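Local atomic coordinates of beta-1,4-galactanase (Thielavia heterothallica, PDB entry 1HJS), a protein that hydrolyses the (1->4)-beta-D-galactosidic linkages of type I arabinogalactans, as a family 53 glycoside hydrolase of clan GH-A. Residues Ala96-Asp101 with Gly139-Thr144; Gly163-Ser168 with Pro173-His178; Trp183-Gln188 with Lys235-Glu240; Asn313-Gln318 with Leu326-Arg331. One frame throughout, in Å; residues are numbered along the deposited sequence.

Contact 1. Residues Ala96-Asp101 with Gly139-Thr144. With SO4 (sulfate ion), chain F.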
# COMPACT_ATOMS: atom_id res chain seq x y z
N ALA A 96 -1.52 -9.51 -19.34
CA ALA A 96 -1.52 -10.24 -20.61
C ALA A 96 -2.92 -10.75 -20.91
O ALA A 96 -3.63 -11.20 -20.02
CB ALA A 96 -0.54 -11.41 -20.54
N GLY A 97 -3.33 -10.65 -22.17
CA GLY A 97 -4.65 -11.12 -22.56
C GLY A 97 -5.77 -10.11 -22.44
O GLY A 97 -6.87 -10.34 -22.95
N TRP A 98 -5.53 -9.00 -21.76
CA TRP A 98 -6.57 -7.98 -21.60
C TRP A 98 -6.66 -7.09 -22.83
O TRP A 98 -5.64 -6.75 -23.44
CB TRP A 98 -6.29 -7.13 -20.36
CG TRP A 98 -6.58 -7.83 -19.06
CD1 TRP A 98 -6.51 -9.18 -18.81
CD2 TRP A 98 -6.96 -7.22 -17.82
NE1 TRP A 98 -6.83 -9.44 -17.50
CE2 TRP A 98 -7.10 -8.26 -16.86
CE3 TRP A 98 -7.19 -5.90 -17.42
CZ2 TRP A 98 -7.47 -8.01 -15.53
CZ3 TRP A 98 -7.56 -5.65 -16.09
CH2 TRP A 98 -7.69 -6.70 -15.17
N PRO A 99 -7.88 -6.70 -23.22
CA PRO A 99 -8.12 -5.84 -24.39
C PRO A 99 -7.69 -4.39 -24.15
O PRO A 99 -7.71 -3.92 -23.02
CB PRO A 99 -9.63 -5.97 -24.60
CG PRO A 99 -10.14 -6.08 -23.20
CD PRO A 99 -9.16 -7.06 -22.57
N SER A 100 -7.33 -3.70 -25.23
CA SER A 100 -6.87 -2.31 -25.13
C SER A 100 -7.96 -1.25 -25.28
O SER A 100 -7.84 -0.17 -24.72
CB SER A 100 -5.79 -2.04 -26.19
OG SER A 100 -4.61 -2.77 -25.91
N ASP A 101 -9.01 -1.55 -26.04
CA ASP A 101 -10.06 -0.55 -26.23
C ASP A 101 -10.79 -0.30 -24.92
O ASP A 101 -11.10 -1.24 -24.18
CB ASP A 101 -11.05 -1.00 -27.32
CG ASP A 101 -11.87 -2.20 -26.90
OD1 ASP A 101 -11.32 -3.32 -26.86
OD2 ASP A 101 -13.07 -2.02 -26.62
N GLY A 139 -1.89 7.21 -14.05
CA GLY A 139 -2.94 6.38 -14.60
C GLY A 139 -2.71 4.90 -14.34
O GLY A 139 -1.90 4.51 -13.49
N LEU A 140 -3.43 4.07 -15.09
CA LEU A 140 -3.32 2.62 -14.96
C LEU A 140 -3.65 1.98 -16.30
O LEU A 140 -4.10 2.66 -17.22
CB LEU A 140 -4.32 2.11 -13.91
CG LEU A 140 -5.80 2.16 -14.31
CD1 LEU A 140 -6.61 1.30 -13.34
CD2 LEU A 140 -6.30 3.60 -14.30
N LEU A 141 -3.41 0.68 -16.40
CA LEU A 141 -3.71 -0.07 -17.62
C LEU A 141 -3.33 0.73 -18.87
O LEU A 141 -4.18 1.06 -19.70
CB LEU A 141 -5.21 -0.40 -17.65
CG LEU A 141 -5.66 -1.26 -16.45
CD1 LEU A 141 -7.17 -1.23 -16.30
CD2 LEU A 141 -5.17 -2.68 -16.65
N TRP A 142 -2.04 1.03 -19.00
CA TRP A 142 -1.52 1.80 -20.12
C TRP A 142 -1.63 1.07 -21.45
O TRP A 142 -1.55 -0.16 -21.50
CB TRP A 142 -0.06 2.15 -19.88
CG TRP A 142 0.18 3.07 -18.73
CD1 TRP A 142 -0.75 3.70 -17.96
CD2 TRP A 142 1.46 3.50 -18.24
NE1 TRP A 142 -0.14 4.50 -17.03
CE2 TRP A 142 1.22 4.39 -17.18
CE3 TRP A 142 2.78 3.22 -18.61
CZ2 TRP A 142 2.26 5.01 -16.47
CZ3 TRP A 142 3.82 3.83 -17.90
CH2 TRP A 142 3.54 4.72 -16.85
N PRO A 143 -1.79 1.82 -22.55
CA PRO A 143 -1.87 3.28 -22.59
C PRO A 143 -3.30 3.77 -22.45
O PRO A 143 -3.56 4.98 -22.39
CB PRO A 143 -1.32 3.64 -23.98
CG PRO A 143 -1.05 2.31 -24.68
CD PRO A 143 -1.79 1.26 -23.91
N THR A 144 -4.24 2.83 -22.40
CA THR A 144 -5.65 3.17 -22.30
C THR A 144 -5.97 4.09 -21.12
O THR A 144 -6.70 5.06 -21.27
CB THR A 144 -6.51 1.89 -22.19
OG1 THR A 144 -6.09 0.96 -23.20
CG2 THR A 144 -7.99 2.23 -22.41
S SO4 F . -7.69 -12.95 -16.32
O1 SO4 F . -8.33 -11.85 -15.31
O2 SO4 F . -8.79 -13.38 -17.16
O3 SO4 F . -6.71 -12.42 -17.00
O4 SO4 F . -7.33 -14.03 -15.43
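The benzo end of the Trp98 indole meets Leu141 obliquely, and one methyl does all the touching: Leu141 CD2 lies 3.9 Å from Trp98 CZ3 and about equally far from CE3. With CG anti to its carbonyl carbon (chi1 -74°), the six-membered ring of Trp98 lies beside Leu141, while NE1 is on the side of the indole turned to a sulfate ion. This sulfate, probably from the crystallisation liquor, sits at the ring edge in plane, and Trp98 NE1 gives it a hydrogen bond of 3.0 Å to O3 with an N-H...O angle of 156°. Lys108 and Asn51 also bind the sulfate, while Tyr112 meets the tryptophan edge-to-face. Were Trp98 replaced by an alanine, the Leu141 methyl would probably lose its aromatic partner and the sulfate one N-H donor, with a gap opened beside Tyr112.

The two segments belong to different loop regions of the TIM barrel: 96-101 follows strand 75-80 and leads into helix 102-122, whereas 139-144 comes after strand 129-132 and includes the short strand 139-140. Asp101 is the N-cap of that helix, with OD2 accepting from Asn104 N. Just before the cap, Thr144 OG1 donates to Ser100 O over 2.6 Å, in the carbonyl plane and on a lone pair, at a C=O...O angle of 136°. The threonine methyl CG2 comes to 3.3 Å from the same Ser100 O, and Leu105 of the helix touches the Thr144 side chain.

Contact 2. Residues Gly163-Ser168 with Pro173-His178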
# COMPACT_ATOMS: atom_id res chain seq x y z
N GLY A 163 -17.04 -3.16 -9.37
CA GLY A 163 -16.76 -4.58 -9.41
C GLY A 163 -16.75 -5.03 -7.95
O GLY A 163 -17.12 -6.16 -7.63
N ILE A 164 -16.34 -4.13 -7.07
CA ILE A 164 -16.30 -4.41 -5.64
C ILE A 164 -17.71 -4.30 -5.06
O ILE A 164 -18.18 -5.20 -4.36
CB ILE A 164 -15.41 -3.39 -4.88
CG1 ILE A 164 -13.95 -3.52 -5.34
CG2 ILE A 164 -15.51 -3.62 -3.38
CD1 ILE A 164 -13.36 -4.89 -5.08
N LYS A 165 -18.38 -3.19 -5.37
CA LYS A 165 -19.73 -2.94 -4.89
C LYS A 165 -20.76 -4.01 -5.30
O LYS A 165 -21.70 -4.28 -4.56
CB LYS A 165 -20.20 -1.56 -5.34
CG LYS A 165 -19.42 -0.41 -4.70
CD LYS A 165 -19.79 0.93 -5.32
CE LYS A 165 -18.95 2.06 -4.75
NZ LYS A 165 -19.23 2.31 -3.30
N ASP A 166 -20.58 -4.60 -6.48
CA ASP A 166 -21.51 -5.63 -6.95
C ASP A 166 -21.11 -7.03 -6.50
O ASP A 166 -21.81 -8.00 -6.81
CB ASP A 166 -21.61 -5.62 -8.48
CG ASP A 166 -22.31 -4.38 -9.02
OD1 ASP A 166 -23.00 -3.69 -8.25
OD2 ASP A 166 -22.17 -4.10 -10.23
N SER A 167 -20.00 -7.15 -5.78
CA SER A 167 -19.52 -8.45 -5.32
C SER A 167 -20.28 -8.95 -4.10
O SER A 167 -21.08 -8.23 -3.50
CB SER A 167 -18.03 -8.39 -4.99
OG SER A 167 -17.82 -7.72 -3.76
N SER A 168 -19.99 -10.20 -3.72
CA SER A 168 -20.62 -10.83 -2.57
C SER A 168 -19.88 -10.57 -1.26
O SER A 168 -20.26 -11.10 -0.22
CB SER A 168 -20.72 -12.33 -2.80
OG SER A 168 -19.43 -12.89 -2.95
N PRO A 173 -15.53 -3.85 1.70
CA PRO A 173 -14.29 -3.19 2.14
C PRO A 173 -14.38 -1.71 1.81
O PRO A 173 -15.25 -1.30 1.03
CB PRO A 173 -13.24 -3.88 1.29
CG PRO A 173 -13.96 -4.02 -0.02
CD PRO A 173 -15.33 -4.52 0.40
N LYS A 174 -13.50 -0.92 2.40
CA LYS A 174 -13.45 0.49 2.08
C LYS A 174 -12.67 0.52 0.77
O LYS A 174 -11.68 -0.20 0.61
CB LYS A 174 -12.69 1.26 3.17
CG LYS A 174 -13.46 1.37 4.48
CD LYS A 174 -12.65 2.09 5.54
CE LYS A 174 -13.44 2.26 6.83
NZ LYS A 174 -12.61 2.85 7.92
N ILE A 175 -13.13 1.32 -0.18
CA ILE A 175 -12.46 1.40 -1.48
C ILE A 175 -11.46 2.55 -1.48
O ILE A 175 -11.80 3.69 -1.17
CB ILE A 175 -13.48 1.57 -2.61
CG1 ILE A 175 -14.42 0.36 -2.62
CG2 ILE A 175 -12.76 1.69 -3.95
CD1 ILE A 175 -15.58 0.47 -3.59
N MET A 176 -10.22 2.24 -1.84
CA MET A 176 -9.16 3.25 -1.85
C MET A 176 -8.50 3.51 -3.19
O MET A 176 -8.34 2.61 -4.00
CB MET A 176 -8.07 2.83 -0.86
CG MET A 176 -6.80 3.66 -0.93
SD MET A 176 -5.47 2.93 0.05
CE MET A 176 -6.00 3.36 1.69
N ILE A 177 -8.14 4.78 -3.41
CA ILE A 177 -7.42 5.20 -4.60
C ILE A 177 -6.07 5.58 -4.01
O ILE A 177 -5.99 6.34 -3.04
CB ILE A 177 -8.08 6.40 -5.30
CG1 ILE A 177 -9.34 5.93 -6.03
CG2 ILE A 177 -7.10 7.03 -6.28
CD1 ILE A 177 -10.13 7.05 -6.70
N HIS A 178 -5.01 5.04 -4.60
CA HIS A 178 -3.65 5.24 -4.10
C HIS A 178 -2.71 5.93 -5.09
O HIS A 178 -2.47 5.43 -6.18
CB HIS A 178 -3.09 3.86 -3.71
CG HIS A 178 -1.63 3.87 -3.35
ND1 HIS A 178 -0.85 2.74 -3.44
CD2 HIS A 178 -0.82 4.85 -2.90
CE1 HIS A 178 0.38 3.03 -3.06
NE2 HIS A 178 0.43 4.30 -2.73
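Ile164 and Ile175 face each other across this contact, and two further side chains extend the apolar patch. The delta methyl of Ile175 does most of the work: CD1 lies 4.1 Å from Ile164 CB and 3.9 Å from Lys165 CE, the lysine chain passing it at about a right angle. Ile164 also turns its gamma methyl obliquely against the pyrrolidine ring, CG2 standing 3.7 Å from Pro173 CG. A chi1 of -64° sets this branch anti to the backbone N of Ile164 and thereby against the proline.

A step further out, the end of helix 150-165 is held by Ser167. Ile164 O receives both Ser167 N, at 3.0 Å, and Ser167 OG, at 2.6 Å; the hydroxyl approaches in the carbonyl plane on a lone pair. Strand 174-179 is placed by its barrel neighbours, through backbone bonds from Lys174 and Met176 to Val130 and from Ile175 to Met208. Val130 also touches Ile164 and Pro173. The contact thus joins a helix to the strand that follows it in the (beta/alpha)8 barrel, across a short connection.

No hydrogen bond crosses between the segments, so the pairing rests on the fit of aliphatic surfaces, while Ile164 O, at the helix end, is gripped twice by Ser167 of its own segment.

Contact 3. Residues Trp183-Gln188 with Lys235-Glu240; sequences WDWGTQ and KTWNKE
Trp185 CG is anti to its backbone N (chi1 165°), which throws the indole away from its own helix toward 235-240, and Trp237, with CG anti to the carbonyl carbon (chi1 -61°), comes to meet it. The six-membered ends of the two indoles touch obliquely, Trp185 CZ3 lying 3.9 Å from Trp237 CZ3. Alongside, Thr236 OG1 approaches Trp185 CH2 to 3.7 Å; this hydroxyl bonds to Asn232 O one helical turn back. The gamma methyl of Thr236 occupies one face of its neighbour's indole, CG2 standing 3.3 Å above the Trp237 plane and over its centre.

These residues join the start of helix 185-196 to the last turn of helix 223-237, two helices on the outside of the TIM barrel. Ser229, Asn232 and Met233 of helix 223-237 also touch Trp185, while Tyr192 meets Trp237 with the ring planes at about 50°. The first turn of helix 185-196 is capped by Asp184: OD1 accepts a weak bond from Thr187 N, whereas OD2 takes Thr187 OG1 at 2.6 Å, from above the carboxylate plane. Beyond the last helical turn, Asn238 adopts positive phi, and the chain runs on into strand 240-245.

Because no hydrogen bond spans the two segments, the helices are joined here by van der Waals contact between the six-membered ends of two indoles, with Thr236 beside them, and the bonds of Asp184 to Thr187 and of Thr236 to Asn232 stay local to their own helices.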
# COMPACT_ATOMS: atom_id res chain seq x y z
N TRP A 183 3.44 13.87 -0.22
CA TRP A 183 3.88 15.21 0.17
C TRP A 183 3.63 16.24 -0.93
O TRP A 183 3.65 17.45 -0.67
CB TRP A 183 5.37 15.20 0.49
CG TRP A 183 6.20 14.60 -0.61
CD1 TRP A 183 6.58 13.30 -0.73
CD2 TRP A 183 6.69 15.28 -1.78
NE1 TRP A 183 7.28 13.11 -1.90
CE2 TRP A 183 7.36 14.31 -2.56
CE3 TRP A 183 6.63 16.60 -2.24
CZ2 TRP A 183 7.97 14.63 -3.78
CZ3 TRP A 183 7.24 16.91 -3.46
CH2 TRP A 183 7.90 15.93 -4.21
N ASP A 184 3.41 15.77 -2.15
CA ASP A 184 3.20 16.64 -3.30
C ASP A 184 1.74 17.03 -3.51
O ASP A 184 1.04 16.41 -4.31
CB ASP A 184 3.74 15.94 -4.56
CG ASP A 184 3.75 16.84 -5.78
OD1 ASP A 184 3.26 17.99 -5.69
OD2 ASP A 184 4.26 16.40 -6.83
N TRP A 185 1.29 18.05 -2.79
CA TRP A 185 -0.09 18.52 -2.90
C TRP A 185 -0.47 18.88 -4.33
O TRP A 185 -1.54 18.51 -4.81
CB TRP A 185 -0.31 19.74 -1.98
CG TRP A 185 -1.58 20.50 -2.29
CD1 TRP A 185 -1.68 21.82 -2.63
CD2 TRP A 185 -2.92 19.99 -2.28
NE1 TRP A 185 -3.00 22.16 -2.85
CE2 TRP A 185 -3.78 21.06 -2.64
CE3 TRP A 185 -3.49 18.74 -2.01
CZ2 TRP A 185 -5.17 20.91 -2.73
CZ3 TRP A 185 -4.87 18.59 -2.09
CH2 TRP A 185 -5.69 19.67 -2.45
N GLY A 186 0.42 19.60 -5.02
CA GLY A 186 0.13 19.99 -6.39
C GLY A 186 -0.29 18.83 -7.26
O GLY A 186 -1.26 18.92 -8.02
N THR A 187 0.42 17.71 -7.15
CA THR A 187 0.10 16.54 -7.95
C THR A 187 -1.17 15.84 -7.47
O THR A 187 -1.99 15.42 -8.29
CB THR A 187 1.28 15.55 -7.96
OG1 THR A 187 2.40 16.18 -8.59
CG2 THR A 187 0.92 14.28 -8.73
N GLN A 188 -1.34 15.71 -6.15
CA GLN A 188 -2.54 15.07 -5.62
C GLN A 188 -3.76 15.85 -6.13
O GLN A 188 -4.72 15.27 -6.63
CB GLN A 188 -2.54 15.11 -4.08
CG GLN A 188 -1.40 14.35 -3.39
CD GLN A 188 -1.48 12.84 -3.58
OE1 GLN A 188 -2.55 12.24 -3.51
NE2 GLN A 188 -0.33 12.22 -3.80
N LYS A 235 -9.56 18.49 3.62
CA LYS A 235 -10.58 19.51 3.57
C LYS A 235 -11.22 19.68 2.19
O LYS A 235 -12.32 20.19 2.08
CB LYS A 235 -10.03 20.84 4.06
CG LYS A 235 -9.40 21.66 3.00
CD LYS A 235 -9.83 23.09 3.13
CE LYS A 235 -8.81 23.90 3.89
NZ LYS A 235 -9.07 25.36 3.79
N THR A 236 -10.53 19.23 1.14
CA THR A 236 -11.09 19.35 -0.20
C THR A 236 -12.10 18.25 -0.51
O THR A 236 -13.19 18.54 -1.02
CB THR A 236 -9.99 19.29 -1.30
OG1 THR A 236 -9.03 20.32 -1.10
CG2 THR A 236 -10.62 19.48 -2.68
N TRP A 237 -11.76 17.00 -0.19
CA TRP A 237 -12.63 15.87 -0.49
C TRP A 237 -13.20 15.10 0.71
O TRP A 237 -14.05 14.23 0.54
CB TRP A 237 -11.90 14.92 -1.44
CG TRP A 237 -11.56 15.57 -2.74
CD1 TRP A 237 -12.43 15.92 -3.73
CD2 TRP A 237 -10.27 16.02 -3.17
NE1 TRP A 237 -11.76 16.56 -4.75
CE2 TRP A 237 -10.43 16.63 -4.43
CE3 TRP A 237 -8.98 15.95 -2.61
CZ2 TRP A 237 -9.36 17.18 -5.14
CZ3 TRP A 237 -7.92 16.50 -3.31
CH2 TRP A 237 -8.12 17.11 -4.56
N ASN A 238 -12.72 15.40 1.91
CA ASN A 238 -13.21 14.79 3.14
C ASN A 238 -13.26 13.25 3.14
O ASN A 238 -14.20 12.66 3.67
CB ASN A 238 -14.60 15.34 3.46
CG ASN A 238 -15.10 14.93 4.84
OD1 ASN A 238 -16.26 14.55 5.00
ND2 ASN A 238 -14.23 15.02 5.84
N LYS A 239 -12.24 12.61 2.57
CA LYS A 239 -12.19 11.14 2.53
C LYS A 239 -11.25 10.66 3.63
O LYS A 239 -10.45 11.45 4.13
CB LYS A 239 -11.66 10.65 1.18
CG LYS A 239 -12.61 10.86 0.02
CD LYS A 239 -13.91 10.09 0.24
CE LYS A 239 -14.86 10.26 -0.93
NZ LYS A 239 -16.13 9.50 -0.69
N GLU A 240 -11.35 9.40 4.02
CA GLU A 240 -10.44 8.89 5.04
C GLU A 240 -9.07 8.87 4.36
O GLU A 240 -8.97 8.60 3.17
CB GLU A 240 -10.83 7.49 5.50
CG GLU A 240 -12.13 7.44 6.28
CD GLU A 240 -12.25 6.20 7.14
OE1 GLU A 240 -11.97 5.10 6.64
OE2 GLU A 240 -12.62 6.33 8.33

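Contact 4. Residues Asn313-Gln318 with Leu326-Arg331; sequences NTMFSQ and LSVFQR
Met315 and Leu326 bring the two backbones closest, their CA atoms 6.3 Å apart, although one segment lacks regular structure and the other is 3-10 in character. Residues 313-318 form an irregular loop, whereas 326-330 continue a 3-10 segment in which Gln330 N bonds to Ser327 O over 2.9 Å.

Into the face of that turn Met315 sends its thioether. The chain leaves with CG anti to the carbonyl carbon, runs straight through chi2 and bends at chi3 (82°), bringing the terminal methyl over the start of the turn: CE is 3.8 Å from Leu326 N and 4.3 Å from both Val328 CG1 and Phe329 CE2, reaching the Phe329 ring obliquely. Phe316 takes the other side of Leu326. Its CZ lies 3.6 Å from Leu326 CD2, the two side chains slanting across one another, and Tyr22 meets the phenyl ring edge-to-face.

Both segments follow strand 290-296, the last of the barrel, and form part of the C-terminal tail that folds back on it. Ile277 of helix 270-285 touches Met315 and Val328, Tyr295 of the strand touches Met315 and Phe329, and Leu32 and Ile35 of helix 32-38 cover Phe316 and Leu326. At the far end of the turn, Arg331 NH1 donates in its guanidinium plane to Ser327 OG, at 3.1 Å and 169°, a bond local to 326-331.

All five side chains that meet across the segments are buried and none uses a hydrogen bond to do so, so the two parts of the tail are joined by hydrophobic contact, with Ile277 and Tyr295 linking the cluster to the barrel.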
# COMPACT_ATOMS: atom_id res chain seq x y z
N ASN A 313 16.24 -1.13 4.87
CA ASN A 313 15.03 -0.49 5.36
C ASN A 313 14.14 -1.48 6.09
O ASN A 313 13.02 -1.14 6.47
CB ASN A 313 14.22 0.11 4.20
CG ASN A 313 14.87 1.32 3.61
OD1 ASN A 313 15.24 2.25 4.33
ND2 ASN A 313 15.01 1.34 2.29
N THR A 314 14.62 -2.70 6.29
CA THR A 314 13.83 -3.72 6.97
C THR A 314 13.77 -3.49 8.47
O THR A 314 14.50 -2.65 9.02
CB THR A 314 14.38 -5.14 6.69
OG1 THR A 314 15.69 -5.26 7.26
CG2 THR A 314 14.44 -5.40 5.20
N MET A 315 12.89 -4.22 9.14
CA MET A 315 12.72 -4.13 10.58
C MET A 315 13.01 -5.49 11.22
O MET A 315 12.55 -5.78 12.33
CB MET A 315 11.30 -3.67 10.92
CG MET A 315 10.95 -2.29 10.35
SD MET A 315 9.29 -1.73 10.78
CE MET A 315 9.57 -1.09 12.43
N PHE A 316 13.76 -6.31 10.50
CA PHE A 316 14.15 -7.65 10.96
C PHE A 316 15.63 -7.84 10.68
O PHE A 316 16.16 -7.28 9.72
CB PHE A 316 13.36 -8.73 10.22
CG PHE A 316 11.95 -8.91 10.70
CD1 PHE A 316 10.98 -7.95 10.44
CD2 PHE A 316 11.59 -10.04 11.43
CE1 PHE A 316 9.68 -8.10 10.90
CE2 PHE A 316 10.29 -10.21 11.90
CZ PHE A 316 9.33 -9.24 11.63
N SER A 317 16.30 -8.65 11.50
CA SER A 317 17.73 -8.91 11.30
C SER A 317 17.87 -9.80 10.07
O SER A 317 16.88 -10.34 9.57
CB SER A 317 18.32 -9.64 12.51
OG SER A 317 17.86 -10.97 12.56
N GLN A 318 19.10 -9.96 9.59
CA GLN A 318 19.32 -10.80 8.42
C GLN A 318 19.08 -12.27 8.71
O GLN A 318 19.03 -13.09 7.79
CB GLN A 318 20.73 -10.57 7.86
CG GLN A 318 20.87 -9.25 7.12
CD GLN A 318 19.94 -9.15 5.92
OE1 GLN A 318 20.09 -9.89 4.94
NE2 GLN A 318 18.97 -8.24 5.98
N LEU A 326 10.04 -2.88 15.74
CA LEU A 326 8.75 -3.45 15.38
C LEU A 326 7.65 -3.16 16.41
O LEU A 326 6.47 -3.13 16.08
CB LEU A 326 8.88 -4.96 15.15
CG LEU A 326 7.77 -5.63 14.31
CD1 LEU A 326 7.76 -5.04 12.90
CD2 LEU A 326 8.00 -7.12 14.27
N SER A 327 8.05 -2.96 17.67
CA SER A 327 7.07 -2.69 18.72
C SER A 327 6.43 -1.30 18.60
O SER A 327 5.52 -0.97 19.36
CB SER A 327 7.71 -2.83 20.10
OG SER A 327 8.71 -1.85 20.29
N VAL A 328 6.91 -0.50 17.66
CA VAL A 328 6.38 0.84 17.47
C VAL A 328 4.87 0.80 17.20
O VAL A 328 4.14 1.72 17.56
CB VAL A 328 7.09 1.57 16.30
CG1 VAL A 328 6.73 0.92 14.97
CG2 VAL A 328 6.70 3.05 16.29
N PHE A 329 4.42 -0.28 16.57
CA PHE A 329 3.00 -0.41 16.26
C PHE A 329 2.11 -0.54 17.49
O PHE A 329 0.88 -0.50 17.40
CB PHE A 329 2.80 -1.58 15.30
CG PHE A 329 3.45 -1.37 13.97
CD1 PHE A 329 2.90 -0.48 13.05
CD2 PHE A 329 4.65 -1.99 13.66
CE1 PHE A 329 3.53 -0.21 11.84
CE2 PHE A 329 5.30 -1.73 12.45
CZ PHE A 329 4.73 -0.84 11.54
N GLN A 330 2.74 -0.68 18.65
CA GLN A 330 2.01 -0.78 19.91
C GLN A 330 1.81 0.62 20.50
O GLN A 330 1.07 0.78 21.47
CB GLN A 330 2.81 -1.60 20.93
CG GLN A 330 2.88 -3.09 20.66
CD GLN A 330 3.76 -3.82 21.66
OE1 GLN A 330 3.72 -5.05 21.76
NE2 GLN A 330 4.56 -3.07 22.40
N ARG A 331 2.44 1.62 19.90
CA ARG A 331 2.37 2.97 20.43
C ARG A 331 1.80 4.06 19.52
O ARG A 331 1.96 5.25 19.82
CB ARG A 331 3.77 3.40 20.89
CG ARG A 331 4.47 2.36 21.78
CD ARG A 331 5.80 2.88 22.30
NE ARG A 331 6.84 2.96 21.27
CZ ARG A 331 7.56 1.93 20.85
NH1 ARG A 331 7.37 0.72 21.37
NH2 ARG A 331 8.49 2.10 19.92

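The four contacts come in series along one chain and lie at different places round the same eight-stranded TIM barrel. Contact 1 involves the loops after strands 75-80 and 129-132; contact 2 pairs helix 150-165 with strand 174-179; contact 3 joins helices 185-196 and 223-237; contact 4 belongs to the tail after strand 290-296. Contacts 2 and 3, with centres about 20 Å apart, are the pair that touch, through a salt bridge from Lys174 NZ to Glu240 OE1 of 2.7 Å. Contacts 1 and 4, about 38 Å apart between centres, lie on opposite sides of the chain's centre. Together they join loops, helices and tail around the barrel that carries Glu135 and Glu245.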